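Local atomic coordinates of COG0546: Predicted phosphatases (Streptococcus pneumoniae, PDB entry 2AH5), a protein that is of unknown function but is probably a haloacid dehalogenase-like phosphatase that hydrolyses phosphorylated substrates. Residues T5-D10 against E94-S99; G13-S18 against L120-F125. One frame throughout, in Å; residues are numbered along the deposited sequence.

The chain starts with strand 6-9, an inner strand of the parallel sheet between 102-106 and 157-161, and runs on through the turn to strand 16-17. From there it leaves through helices 19-33 to 64-79, probably the cap of this HAD-like enzyme. It returns by strand 84-85, which pairs antiparallel with 16-17. Helix 89-97 follows, and contact 1 closes the first long loop by laying its end against strand 6-9. Strand 102-106 and helix 110-119 come next, and contact 2 closes the second loop on the segment 13-18. The segments alternate along the chain, so the two closures cross. They also touch, for example where F9 meets L15 and S97 meets F125.

Contact 1 of 2, residues T5-D10 against E94-S99; sequences TAIFFD and EELSSS
I7 and F9 both meet one side chain, L96, near the end of helix 89-97. The apolar contacts are methyl to methyl and methyl to ring. I7 CD1 lies 3.6 Å from L96 CD2, and the two side chains meet at about a right angle. I7 CG1 stands opposite the carbonyl carbon (chi1 -55°) and the chain then runs extended, which carries CD1 out to the leucine. The other branch of the fork, L96 CD1, is 3.7 Å from F9 CZ. It sits at the edge of the ring, near its plane, and not over a face. The leucine fork thus spans two residues that point to the same face of strand 6-9. L102 and I160 continue this apolar layer beside I7, while F8 points to the other face and packs on helix 139-149.

The polar bonds belong to the helix end. S99 N donates to L96 O at 2.9 Å. S98 OG donates to E95 O at 2.8 Å, with the donor tilted 30° from the carbonyl plane.

Strand 6-9 leads into D10, probably the first aspartate of the HAD DxDx(T/V) motif. The chemistry across the contact is apolar, through buried carbon atoms. L96 packs helix 89-97 on an inner strand of this Rossmann-like sheet, without any directional bond between the two segments.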
ATOM      1  N   THR A   5       7.948  18.905   1.181  1.00 17.87           N
ATOM      2  CA  THR A   5       6.717  19.707   1.201  1.00 17.90           C
ATOM      3  C   THR A   5       5.432  18.879   1.014  1.00 17.01           C
ATOM      4  O   THR A   5       4.324  19.415   1.130  1.00 18.06           O
ATOM      5  CB  THR A   5       6.708  20.825   0.134  1.00 18.44           C
ATOM      6  OG1 THR A   5       6.666  20.243  -1.176  1.00 19.58           O
ATOM      7  CG2 THR A   5       7.935  21.738   0.249  1.00 20.42           C
ATOM      8  N   ALA A   6       5.582  17.586   0.735  1.00 15.76           N
ATOM      9  CA  ALA A   6       4.453  16.718   0.409  1.00 14.43           C
ATOM     10  C   ALA A   6       4.743  15.310   0.923  1.00 12.97           C
ATOM     11  O   ALA A   6       5.887  14.840   0.874  1.00 13.38           O
ATOM     12  CB  ALA A   6       4.229  16.691  -1.077  1.00 14.27           C
ATOM     13  N   ILE A   7       3.711  14.663   1.437  1.00 12.78           N
ATOM     14  CA  ILE A   7       3.860  13.338   2.025  1.00 12.64           C
ATOM     15  C   ILE A   7       2.969  12.321   1.296  1.00 12.84           C
ATOM     16  O   ILE A   7       1.756  12.548   1.146  1.00 12.22           O
ATOM     17  CB  ILE A   7       3.541  13.339   3.539  1.00 12.17           C
ATOM     18  CG1 ILE A   7       4.399  14.379   4.292  1.00 11.46           C
ATOM     19  CG2 ILE A   7       3.732  11.933   4.099  1.00 14.09           C
ATOM     20  CD1 ILE A   7       4.170  14.393   5.827  1.00 13.45           C
ATOM     21  N   PHE A   8       3.588  11.234   0.805  1.00 11.76           N
ATOM     22  CA  PHE A   8       2.884  10.156   0.089  1.00 12.37           C
ATOM     23  C   PHE A   8       2.720   8.949   1.029  1.00 12.21           C
ATOM     24  O   PHE A   8       3.662   8.583   1.729  1.00 12.60           O
ATOM     25  CB  PHE A   8       3.685   9.676  -1.141  1.00 12.29           C
ATOM     26  CG  PHE A   8       3.903  10.727  -2.208  1.00 11.07           C
ATOM     27  CD1 PHE A   8       3.222  11.949  -2.186  1.00 12.20           C
ATOM     28  CD2 PHE A   8       4.758  10.444  -3.284  1.00 12.45           C
ATOM     29  CE1 PHE A   8       3.416  12.900  -3.204  1.00 12.26           C
ATOM     30  CE2 PHE A   8       4.944  11.385  -4.318  1.00 14.29           C
ATOM     31  CZ  PHE A   8       4.289  12.607  -4.274  1.00 13.19           C
ATOM     32  N   PHE A   9       1.570   8.287   0.963  1.00 12.61           N
ATOM     33  CA  PHE A   9       1.311   7.124   1.793  1.00 12.51           C
ATOM     34  C   PHE A   9       0.957   5.920   0.927  1.00 12.63           C
ATOM     35  O   PHE A   9       0.176   6.067  -0.022  1.00 12.60           O
ATOM     36  CB  PHE A   9       0.113   7.395   2.671  1.00 13.52           C
ATOM     37  CG  PHE A   9       0.386   8.336   3.788  1.00 13.63           C
ATOM     38  CD1 PHE A   9       0.277   9.694   3.584  1.00 16.76           C
ATOM     39  CD2 PHE A   9       0.727   7.852   5.036  1.00 16.01           C
ATOM     40  CE1 PHE A   9       0.510  10.578   4.633  1.00 17.49           C
ATOM     41  CE2 PHE A   9       0.945   8.741   6.109  1.00 17.96           C
ATOM     42  CZ  PHE A   9       0.842  10.091   5.882  1.00 16.17           C
ATOM     43  N   ASP A  10       1.518   4.747   1.230  1.00 12.79           N
ATOM     44  CA  ASP A  10       0.931   3.478   0.743  1.00 14.00           C
ATOM     45  C   ASP A  10      -0.414   3.318   1.499  1.00 14.09           C
ATOM     46  O   ASP A  10      -0.624   3.959   2.523  1.00 14.02           O
ATOM     47  CB  ASP A  10       1.863   2.269   1.025  1.00 14.06           C
ATOM     48  CG  ASP A  10       1.576   1.058   0.101  1.00 18.18           C
ATOM     49  OD1 ASP A  10       0.574   1.058  -0.656  1.00 21.35           O
ATOM     50  OD2 ASP A  10       2.369   0.083   0.126  1.00 23.03           O
ATOM     51  N   GLU A  94      -4.431  13.456  11.067  1.00 14.74           N
ATOM     52  CA  GLU A  94      -4.859  14.780  11.562  1.00 16.84           C
ATOM     53  C   GLU A  94      -3.631  15.651  11.798  1.00 16.56           C
ATOM     54  O   GLU A  94      -3.576  16.810  11.376  1.00 16.42           O
ATOM     55  CB  GLU A  94      -5.652  14.652  12.882  1.00 16.46           C
ATOM     56  CG  GLU A  94      -6.995  13.991  12.811  1.00 20.70           C
ATOM     57  CD  GLU A  94      -7.615  13.781  14.204  1.00 21.00           C
ATOM     58  OE1 GLU A  94      -6.958  13.156  15.095  1.00 26.19           O
ATOM     59  OE2 GLU A  94      -8.783  14.209  14.402  1.00 27.18           O
ATOM     60  N   GLU A  95      -2.610  15.081  12.438  1.00 16.83           N
ATOM     61  CA  GLU A  95      -1.403  15.837  12.752  1.00 17.46           C
ATOM     62  C   GLU A  95      -0.610  16.240  11.512  1.00 16.82           C
ATOM     63  O   GLU A  95      -0.287  17.416  11.346  1.00 17.50           O
ATOM     64  CB  GLU A  95      -0.527  15.051  13.730  1.00 17.74           C
ATOM     65  CG  GLU A  95      -1.104  14.985  15.147  1.00 20.64           C
ATOM     66  CD  GLU A  95      -1.313  16.383  15.734  1.00 26.99           C
ATOM     67  OE1 GLU A  95      -0.317  17.130  15.826  1.00 27.27           O
ATOM     68  OE2 GLU A  95      -2.466  16.735  16.069  1.00 27.54           O
ATOM     69  N   LEU A  96      -0.329  15.288  10.624  1.00 15.51           N
ATOM     70  CA  LEU A  96       0.460  15.605   9.415  1.00 14.86           C
ATOM     71  C   LEU A  96      -0.306  16.514   8.448  1.00 15.46           C
ATOM     72  O   LEU A  96       0.274  17.468   7.935  1.00 14.51           O
ATOM     73  CB  LEU A  96       0.932  14.336   8.691  1.00 15.08           C
ATOM     74  CG  LEU A  96       2.085  13.557   9.316  1.00 16.06           C
ATOM     75  CD1 LEU A  96       2.282  12.223   8.566  1.00 17.81           C
ATOM     76  CD2 LEU A  96       3.393  14.341   9.307  1.00 16.65           C
ATOM     77  N   SER A  97      -1.601  16.245   8.258  1.00 16.97           N
ATOM     78  CA  SER A  97      -2.434  17.018   7.309  1.00 18.95           C
ATOM     79  C   SER A  97      -2.544  18.492   7.673  1.00 20.25           C
ATOM     80  O   SER A  97      -2.777  19.334   6.790  1.00 20.31           O
ATOM     81  CB  SER A  97      -3.825  16.408   7.190  1.00 19.41           C
ATOM     82  OG  SER A  97      -4.543  16.623   8.384  1.00 22.05           O
ATOM     83  N   SER A  98      -2.371  18.810   8.962  1.00 20.89           N
ATOM     84  CA  SER A  98      -2.363  20.199   9.396  1.00 22.62           C
ATOM     85  C   SER A  98      -1.081  20.961   9.015  1.00 22.14           C
ATOM     86  O   SER A  98      -1.055  22.182   9.112  1.00 23.56           O
ATOM     87  CB  SER A  98      -2.699  20.329  10.894  1.00 22.54           C
ATOM     88  OG  SER A  98      -1.657  19.835  11.714  1.00 27.44           O
ATOM     89  N   SER A  99      -0.041  20.259   8.546  1.00 20.75           N
ATOM     90  CA  SER A  99       1.213  20.901   8.135  1.00 19.99           C
ATOM     91  C   SER A  99       1.663  20.574   6.705  1.00 18.86           C
ATOM     92  O   SER A  99       2.547  21.240   6.154  1.00 18.75           O
ATOM     93  CB  SER A  99       2.355  20.519   9.098  1.00 20.92           C
ATOM     94  OG  SER A  99       2.057  20.922  10.429  1.00 23.14           O
TER

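Contact 2 of 2, residues G13-S18 against L120-F125; sequences GTLVDS and LEIHHF
V16 O is gripped by two backbone N-H groups of its own segment. G13 N donates to it at 2.9 Å. S18 N adds a weak bond at 3.1 Å, which makes D17 the centre of an inverse gamma turn. V16, just before this turn, points to segment 120-125. V16 and L120 reach toward each other, tip to tip. L120 CD1 is shared between both valine methyls: V16 CG1 is 3.5 Å from it, tighter than usual for two carbons, and V16 CG2 is 3.6 Å away.

L15 supplies the second apolar pair, its CD1 lying 4.1 Å from I122 CD1. I122 CD1 also comes near V16 CG2, at a looser 4.4 Å.

A Schellman motif with E121 as its positive-phi residue ends helix 110-119. L120 before it and I122 after it both point toward segment 13-18. T14 probably belongs to the HAD DxDx(T/V) motif. Strand 16-17 then pairs antiparallel with strand 84-85, consistent with the flap hairpin of HAD-family enzymes. L85 of strand 84-85 touches V16, L120 and I122. M116 of helix 110-119 also covers V16. L15 touches I89 and I122 touches I90, both of helix 89-97.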
ATOM      1  N   GLY A  13      -1.626  -2.094   4.333  1.00 15.12           N
ATOM      2  CA  GLY A  13      -0.436  -2.420   5.098  1.00 14.82           C
ATOM      3  C   GLY A  13       0.248  -1.236   5.741  1.00 14.36           C
ATOM      4  O   GLY A  13       1.188  -1.411   6.488  1.00 14.53           O
ATOM      5  N   THR A  14      -0.236  -0.030   5.456  1.00 13.51           N
ATOM      6  CA  THR A  14       0.338   1.181   6.034  1.00 13.13           C
ATOM      7  C   THR A  14      -0.753   1.975   6.778  1.00 13.16           C
ATOM      8  O   THR A  14      -0.735   2.068   8.011  1.00 13.68           O
ATOM      9  CB  THR A  14       1.012   2.028   4.918  1.00 13.56           C
ATOM     10  OG1 THR A  14       2.129   1.306   4.385  1.00 15.79           O
ATOM     11  CG2 THR A  14       1.477   3.361   5.452  1.00 13.05           C
ATOM     12  N   LEU A  15      -1.719   2.508   6.034  1.00 12.13           N
ATOM     13  CA  LEU A  15      -2.873   3.179   6.635  1.00 11.50           C
ATOM     14  C   LEU A  15      -3.925   2.154   7.062  1.00 11.89           C
ATOM     15  O   LEU A  15      -4.554   2.282   8.127  1.00 12.15           O
ATOM     16  CB  LEU A  15      -3.488   4.179   5.642  1.00 11.45           C
ATOM     17  CG  LEU A  15      -2.551   5.287   5.160  1.00 11.19           C
ATOM     18  CD1 LEU A  15      -3.130   6.041   3.976  1.00 13.67           C
ATOM     19  CD2 LEU A  15      -2.230   6.244   6.306  1.00 13.82           C
ATOM     20  N   VAL A  16      -4.073   1.122   6.234  1.00 11.97           N
ATOM     21  CA  VAL A  16      -5.235   0.250   6.314  1.00 12.18           C
ATOM     22  C   VAL A  16      -4.806  -1.175   6.591  1.00 12.23           C
ATOM     23  O   VAL A  16      -4.023  -1.742   5.837  1.00 11.54           O
ATOM     24  CB  VAL A  16      -6.137   0.325   5.034  1.00 12.23           C
ATOM     25  CG1 VAL A  16      -7.295  -0.653   5.177  1.00 11.95           C
ATOM     26  CG2 VAL A  16      -6.686   1.767   4.851  1.00 14.09           C
ATOM     27  N   ASP A  17      -5.313  -1.735   7.688  1.00 12.76           N
ATOM     28  CA  ASP A  17      -5.192  -3.154   7.927  1.00 12.37           C
ATOM     29  C   ASP A  17      -6.253  -3.899   7.119  1.00 12.30           C
ATOM     30  O   ASP A  17      -7.349  -4.219   7.619  1.00 12.48           O
ATOM     31  CB  ASP A  17      -5.284  -3.509   9.430  1.00 13.21           C
ATOM     32  CG  ASP A  17      -5.014  -4.976   9.681  1.00 16.00           C
ATOM     33  OD1 ASP A  17      -4.870  -5.723   8.688  1.00 15.03           O
ATOM     34  OD2 ASP A  17      -4.940  -5.391  10.853  1.00 18.31           O
ATOM     35  N   SER A  18      -5.899  -4.196   5.876  1.00 12.22           N
ATOM     36  CA  SER A  18      -6.824  -4.836   4.938  1.00 13.05           C
ATOM     37  C   SER A  18      -6.666  -6.368   5.004  1.00 13.45           C
ATOM     38  O   SER A  18      -7.213  -7.080   4.147  1.00 13.95           O
ATOM     39  CB  SER A  18      -6.537  -4.331   3.524  1.00 13.47           C
ATOM     40  OG  SER A  18      -5.133  -4.249   3.303  1.00 14.75           O
ATOM     41  N   LEU A 120     -13.416   4.012   5.025  1.00 16.24           N
ATOM     42  CA  LEU A 120     -12.741   4.029   6.319  1.00 15.90           C
ATOM     43  C   LEU A 120     -12.597   5.429   6.883  1.00 15.46           C
ATOM     44  O   LEU A 120     -11.969   5.622   7.940  1.00 14.95           O
ATOM     45  CB  LEU A 120     -11.392   3.319   6.222  1.00 16.79           C
ATOM     46  CG  LEU A 120     -11.545   1.808   5.972  1.00 17.29           C
ATOM     47  CD1 LEU A 120     -10.198   1.197   5.655  1.00 17.01           C
ATOM     48  CD2 LEU A 120     -12.226   1.033   7.123  1.00 21.45           C
ATOM     49  N   GLU A 121     -13.234   6.375   6.189  1.00 14.70           N
ATOM     50  CA  GLU A 121     -13.379   7.779   6.639  1.00 15.01           C
ATOM     51  C   GLU A 121     -12.076   8.581   6.639  1.00 14.41           C
ATOM     52  O   GLU A 121     -11.931   9.524   7.421  1.00 14.19           O
ATOM     53  CB  GLU A 121     -14.068   7.800   8.024  1.00 15.59           C
ATOM     54  CG  GLU A 121     -15.339   6.964   7.983  1.00 19.53           C
ATOM     55  CD  GLU A 121     -16.286   7.174   9.150  1.00 25.05           C
ATOM     56  OE1 GLU A 121     -15.871   7.702  10.203  1.00 25.75           O
ATOM     57  OE2 GLU A 121     -17.454   6.774   8.986  1.00 25.58           O
ATOM     58  N   ILE A 122     -11.155   8.228   5.737  1.00 12.78           N
ATOM     59  CA  ILE A 122      -9.845   8.906   5.664  1.00 13.16           C
ATOM     60  C   ILE A 122      -9.629   9.661   4.341  1.00 12.52           C
ATOM     61  O   ILE A 122      -8.652  10.399   4.204  1.00 13.89           O
ATOM     62  CB  ILE A 122      -8.649   7.959   5.972  1.00 12.39           C
ATOM     63  CG1 ILE A 122      -8.521   6.810   4.948  1.00 12.36           C
ATOM     64  CG2 ILE A 122      -8.734   7.446   7.451  1.00 13.05           C
ATOM     65  CD1 ILE A 122      -7.128   6.131   4.966  1.00 14.34           C
ATOM     66  N   HIS A 123     -10.568   9.519   3.411  1.00 13.63           N
ATOM     67  CA  HIS A 123     -10.462  10.142   2.081  1.00 14.03           C
ATOM     68  C   HIS A 123     -10.208  11.646   2.247  1.00 14.05           C
ATOM     69  O   HIS A 123      -9.406  12.264   1.528  1.00 14.23           O
ATOM     70  CB  HIS A 123     -11.760   9.874   1.266  1.00 14.46           C
ATOM     71  CG  HIS A 123     -11.713  10.369  -0.153  1.00 17.48           C
ATOM     72  ND1 HIS A 123     -11.692  11.709  -0.475  1.00 21.31           N
ATOM     73  CD2 HIS A 123     -11.703   9.700  -1.334  1.00 18.95           C
ATOM     74  CE1 HIS A 123     -11.654  11.846  -1.792  1.00 21.46           C
ATOM     75  NE2 HIS A 123     -11.651  10.642  -2.334  1.00 20.89           N
ATOM     76  N   HIS A 124     -10.875  12.239   3.230  1.00 14.43           N
ATOM     77  CA  HIS A 124     -10.833  13.683   3.364  1.00 14.38           C
ATOM     78  C   HIS A 124      -9.476  14.294   3.800  1.00 13.80           C
ATOM     79  O   HIS A 124      -9.270  15.527   3.698  1.00 15.99           O
ATOM     80  CB  HIS A 124     -11.969  14.146   4.268  1.00 14.70           C
ATOM     81  CG  HIS A 124     -11.762  13.833   5.718  1.00 13.06           C
ATOM     82  ND1 HIS A 124     -12.073  12.606   6.256  1.00 13.86           N
ATOM     83  CD2 HIS A 124     -11.302  14.588   6.745  1.00 14.70           C
ATOM     84  CE1 HIS A 124     -11.803  12.611   7.548  1.00 16.04           C
ATOM     85  NE2 HIS A 124     -11.320  13.795   7.869  1.00 15.30           N
ATOM     86  N   PHE A 125      -8.556  13.461   4.273  1.00 12.25           N
ATOM     87  CA  PHE A 125      -7.236  13.933   4.685  1.00 12.33           C
ATOM     88  C   PHE A 125      -6.284  14.133   3.504  1.00 12.09           C
ATOM     89  O   PHE A 125      -5.185  14.648   3.690  1.00 14.50           O
ATOM     90  CB  PHE A 125      -6.577  12.937   5.629  1.00 11.76           C
ATOM     91  CG  PHE A 125      -7.215  12.872   6.980  1.00 12.60           C
ATOM     92  CD1 PHE A 125      -7.095  13.936   7.876  1.00 14.58           C
ATOM     93  CD2 PHE A 125      -7.944  11.765   7.349  1.00 14.19           C
ATOM     94  CE1 PHE A 125      -7.676  13.871   9.137  1.00 15.26           C
ATOM     95  CE2 PHE A 125      -8.535  11.692   8.592  1.00 14.44           C
ATOM     96  CZ  PHE A 125      -8.397  12.727   9.492  1.00 11.78           C
TER